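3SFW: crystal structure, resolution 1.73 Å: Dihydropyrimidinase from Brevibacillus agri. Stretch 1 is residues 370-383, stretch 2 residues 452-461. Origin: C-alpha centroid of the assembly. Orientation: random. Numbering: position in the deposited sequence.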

# COMPACT_ATOMS: atom_id res chain seq x y z
N THR A 370 -17.38 3.74 25.41
CA THR A 370 -18.42 4.36 24.54
C THR A 370 -18.49 3.72 23.16
O THR A 370 -19.57 3.35 22.67
N LYS A 371 -17.33 3.55 22.51
CA LYS A 371 -17.32 2.94 21.16
C LYS A 371 -17.76 1.45 21.22
O LYS A 371 -18.34 0.89 20.27
N VAL A 372 -17.48 0.81 22.34
CA VAL A 372 -17.92 -0.56 22.54
C VAL A 372 -19.47 -0.58 22.63
O VAL A 372 -20.12 -1.36 21.94
N ALA A 373 -20.08 0.35 23.39
CA ALA A 373 -21.56 0.37 23.46
C ALA A 373 -22.16 0.61 22.08
O ALA A 373 -23.16 0.02 21.71
N LYS A 374 -21.54 1.50 21.32
CA LYS A 374 -22.08 1.87 20.03
C LYS A 374 -22.01 0.69 18.99
O LYS A 374 -23.00 0.36 18.32
N LEU A 375 -20.88 -0.01 18.96
CA LEU A 375 -20.72 -1.10 18.00
C LEU A 375 -21.59 -2.29 18.39
O LEU A 375 -21.94 -3.08 17.55
N PHE A 376 -21.85 -2.44 19.70
CA PHE A 376 -22.60 -3.61 20.20
C PHE A 376 -24.04 -3.29 20.63
O PHE A 376 -24.73 -4.14 21.19
N GLY A 377 -24.53 -2.12 20.24
CA GLY A 377 -26.01 -1.88 20.32
C GLY A 377 -26.49 -1.65 21.75
O GLY A 377 -27.62 -2.04 22.12
N MET A 378 -25.64 -1.03 22.57
CA MET A 378 -25.95 -0.81 24.00
C MET A 378 -25.96 0.69 24.28
O MET A 378 -26.03 1.08 25.40
N PHE A 379 -25.88 1.53 23.24
CA PHE A 379 -25.72 2.98 23.46
C PHE A 379 -27.08 3.62 23.13
O PHE A 379 -27.71 3.24 22.15
N PRO A 380 -27.50 4.63 23.90
CA PRO A 380 -26.78 5.31 24.96
C PRO A 380 -27.17 4.81 26.34
O PRO A 380 -26.79 5.43 27.31
N GLN A 381 -27.90 3.69 26.44
CA GLN A 381 -28.20 3.14 27.79
C GLN A 381 -26.89 2.96 28.59
O GLN A 381 -26.80 3.31 29.79
N LYS A 382 -25.89 2.40 27.91
CA LYS A 382 -24.55 2.17 28.48
C LYS A 382 -23.50 2.99 27.72
O LYS A 382 -23.74 3.43 26.56
N GLY A 383 -22.37 3.23 28.36
CA GLY A 383 -21.16 3.63 27.64
C GLY A 383 -20.89 5.12 27.77
O GLY A 383 -20.02 5.64 27.12
N TYR A 452 -29.43 -8.89 32.23
CA TYR A 452 -29.14 -9.18 30.82
C TYR A 452 -29.49 -7.94 30.01
O TYR A 452 -30.55 -7.33 30.25
N VAL A 453 -28.65 -7.60 29.04
CA VAL A 453 -28.92 -6.45 28.16
C VAL A 453 -29.31 -6.91 26.77
O VAL A 453 -28.56 -7.68 26.14
N LYS A 454 -30.53 -6.59 26.35
CA LYS A 454 -31.00 -6.94 24.98
C LYS A 454 -30.53 -5.85 24.04
O LYS A 454 -30.82 -4.67 24.27
N ARG A 455 -29.67 -6.20 23.09
CA ARG A 455 -28.96 -5.19 22.31
C ARG A 455 -29.63 -4.86 21.01
O ARG A 455 -30.38 -5.68 20.45
N SER A 456 -29.46 -3.61 20.58
CA SER A 456 -30.10 -3.15 19.37
C SER A 456 -29.36 -3.63 18.12
O SER A 456 -28.18 -4.03 18.19
N THR A 457 -30.05 -3.63 16.99
CA THR A 457 -29.43 -4.00 15.71
C THR A 457 -28.38 -3.01 15.34
O THR A 457 -28.36 -1.88 15.85
N PHE A 458 -27.53 -3.38 14.39
CA PHE A 458 -26.33 -2.61 14.16
C PHE A 458 -26.59 -1.25 13.53
O PHE A 458 -27.30 -1.14 12.51
N ALA A 459 -25.93 -0.23 14.08
CA ALA A 459 -25.86 1.08 13.45
C ALA A 459 -24.40 1.55 13.48
O ALA A 459 -23.71 1.46 14.53
N ARG A 460 -23.91 2.08 12.37
CA ARG A 460 -22.53 2.57 12.37
C ARG A 460 -22.33 3.70 13.39
O ARG A 460 -23.19 4.60 13.51
N PRO A 461 -21.20 3.69 14.09
CA PRO A 461 -20.96 4.74 15.08
C PRO A 461 -20.84 6.15 14.48
O PRO A 461 -21.22 7.10 15.24

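The helix of stretch 1 ends in a Schellman motif whose glycine lies directly against the other stretch: at Gly 377, with phi 74°, the CA is 4.4 Å from the CA of Ser 456, and an ideal CB would point toward stretch 2 and fall 2.3 Å from Ser 456 O, a clash. Glycine thus suits both the positive phi and the close approach. Two bonds run back into the last turn, Met 378 N to Ala 373 O at 2.8 Å and a weak one from Gly 377 N to Lys 374 O at 3.5 Å, while carbonyls at the helix end serve stretch 2. Ser 456 N donates to Gly 377 O (2.9 Å, nearly straight at 171°), and Arg 455 CA makes a CA-H...O contact with Gly 377 O at 3.4 Å.

Arg 455 points toward stretch 1 with chi1 m, chi2 t and chi3 m, which brings its guanidinium to the helix end; NH2 donates to Phe 376 O at 2.8 Å. That nitrogen also lies at the edge of the Phe 376 ring (chi1 m), near its plane. The aliphatic part of the arginine packs as well, its CD 3.7 Å from Met 378 CG.

Met 378 (m, t, p) leads to an apolar patch around Val 453, which points toward stretch 1 with chi1 t. Val 453 CG1 is 4.1 Å from Met 378 CG, and Val 453 CG2 is 4.2 Å from Lys 382 CE. Lys 382 (m, m, t, t) contributes its aliphatic chain here, its NZ being bonded elsewhere in the structure.

Toward the chain terminus, Leu 375 (m, t) starts sideways, but its end comes nearer: its CD2 touches Phe 458 CE1 at 3.8 Å and Pro 461 CD at 3.9 Å. The Phe 458 ring (chi1 t) presents its edge to Leu 375 O, with CD1 3.6 Å from that oxygen. Pro 461 points toward the helix and also receives Lys 371 (t, p, p, p), whose CD is 3.7 Å from Pro 461 CB.

Two waters donate to Lys 374 O: water 1 (2.8 Å) accepts from Ala 459 N at 3.0 Å, and water 2 (3.0 Å) donates to Ala 459 O at 2.7 Å. Lys 374 points toward stretch 2 with chi1 m and the rest t; this extended chain carries NZ to water 3 (3.1 Å), which donates to Pro 461 O at 2.8 Å.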

# COMPACT_ATOMS: atom_id res chain seq x y z
CB THR A 370 -18.15 5.85 24.38
OG1 THR A 370 -17.93 6.45 25.67
CG2 THR A 370 -19.31 6.55 23.60
CB LYS A 371 -15.95 3.12 20.48
CG LYS A 371 -15.97 2.92 18.96
CD LYS A 371 -17.03 3.86 18.27
CE LYS A 371 -16.89 5.35 18.54
NZ LYS A 371 -15.50 5.83 18.28
CB VAL A 372 -17.40 -1.12 23.90
CG1 VAL A 372 -17.95 -2.55 24.14
CG2 VAL A 372 -15.83 -1.12 23.94
CB ALA A 373 -22.05 1.50 24.44
CB LYS A 374 -21.31 3.09 19.52
CG LYS A 374 -21.75 4.38 20.26
CD LYS A 374 -20.83 5.52 19.95
CE LYS A 374 -21.44 6.84 20.52
NZ LYS A 374 -20.53 7.91 20.03
CB LEU A 375 -19.25 -1.56 17.94
CG LEU A 375 -18.38 -0.55 17.17
CD1 LEU A 375 -16.84 -0.90 17.29
CD2 LEU A 375 -18.83 -0.52 15.70
CB PHE A 376 -21.79 -4.28 21.33
CG PHE A 376 -20.58 -5.00 20.79
CD1 PHE A 376 -20.76 -6.15 20.03
CD2 PHE A 376 -19.31 -4.44 20.88
CE1 PHE A 376 -19.65 -6.79 19.43
CE2 PHE A 376 -18.19 -5.10 20.35
CZ PHE A 376 -18.36 -6.23 19.54
CB MET A 378 -24.85 -1.46 24.91
CG MET A 378 -24.78 -3.01 24.79
SD MET A 378 -23.17 -3.72 25.33
CE MET A 378 -23.37 -3.59 27.09
CB PHE A 379 -24.66 3.54 22.49
CG PHE A 379 -24.30 4.98 22.76
CD1 PHE A 379 -24.88 6.01 22.03
CD2 PHE A 379 -23.41 5.29 23.80
CE1 PHE A 379 -24.56 7.37 22.33
CE2 PHE A 379 -23.13 6.60 24.10
CZ PHE A 379 -23.68 7.63 23.35
CB PRO A 380 -27.28 6.78 24.84
CG PRO A 380 -28.70 6.64 24.36
CD PRO A 380 -28.71 5.39 23.46
CB GLN A 381 -28.91 1.75 27.69
CG GLN A 381 -29.12 1.12 29.09
CD GLN A 381 -29.64 -0.34 29.10
OE1 GLN A 381 -29.73 -0.96 30.16
NE2 GLN A 381 -29.94 -0.89 27.94
CB LYS A 382 -24.15 0.71 28.31
CG LYS A 382 -25.13 -0.37 28.89
CD LYS A 382 -25.41 -0.09 30.34
CE LYS A 382 -25.99 -1.38 31.00
NZ LYS A 382 -26.32 -1.06 32.42
CB TYR A 452 -29.99 -10.38 30.32
CG TYR A 452 -29.83 -10.61 28.83
CD1 TYR A 452 -28.63 -11.11 28.32
CD2 TYR A 452 -30.89 -10.37 27.92
CE1 TYR A 452 -28.44 -11.30 26.94
CE2 TYR A 452 -30.69 -10.51 26.55
CZ TYR A 452 -29.48 -10.99 26.07
OH TYR A 452 -29.29 -11.20 24.74
CB VAL A 453 -27.64 -5.57 28.04
CG1 VAL A 453 -27.93 -4.34 27.12
CG2 VAL A 453 -27.25 -5.10 29.45
CB LYS A 454 -32.56 -7.02 24.93
CG LYS A 454 -33.18 -8.35 25.43
CD LYS A 454 -34.73 -8.38 25.21
CE LYS A 454 -35.33 -9.82 24.99
NZ LYS A 454 -34.67 -10.97 25.71
CB ARG A 455 -27.51 -5.67 22.11
CG ARG A 455 -26.85 -5.86 23.50
CD ARG A 455 -25.39 -6.39 23.42
NE ARG A 455 -25.32 -7.71 22.78
CZ ARG A 455 -24.80 -7.92 21.57
NH1 ARG A 455 -24.76 -9.17 21.08
NH2 ARG A 455 -24.26 -6.89 20.87
CB SER A 456 -30.25 -1.62 19.41
OG SER A 456 -28.98 -1.02 19.45
CB THR A 457 -30.44 -4.15 14.57
OG1 THR A 457 -31.26 -2.99 14.52
CG2 THR A 457 -31.35 -5.41 14.82
CB PHE A 458 -25.37 -3.38 13.25
CG PHE A 458 -24.03 -2.71 13.11
CD1 PHE A 458 -23.13 -2.70 14.18
CD2 PHE A 458 -23.70 -2.08 11.93
CE1 PHE A 458 -21.90 -2.09 14.03
CE2 PHE A 458 -22.46 -1.46 11.79
CZ PHE A 458 -21.60 -1.45 12.84
CB ALA A 459 -26.73 2.05 14.22
CB ARG A 460 -22.12 3.01 10.97
CG ARG A 460 -22.02 1.82 9.98
CD ARG A 460 -21.49 2.28 8.65
NE ARG A 460 -22.42 3.19 7.99
CZ ARG A 460 -23.38 2.79 7.16
NH1 ARG A 460 -23.55 1.49 6.91
NH2 ARG A 460 -24.17 3.69 6.56
CB PRO A 461 -19.67 4.31 15.77
CG PRO A 461 -18.93 3.49 14.77
CD PRO A 461 -20.05 2.79 13.94
O HOH W 1 -25.01 -0.86 16.89
O HOH W 2 -23.82 2.84 16.85
O HOH W 3 -19.47 8.23 17.12
O HOH W 4 -23.72 -5.70 17.76
O HOH W 5 -30.65 -2.05 23.69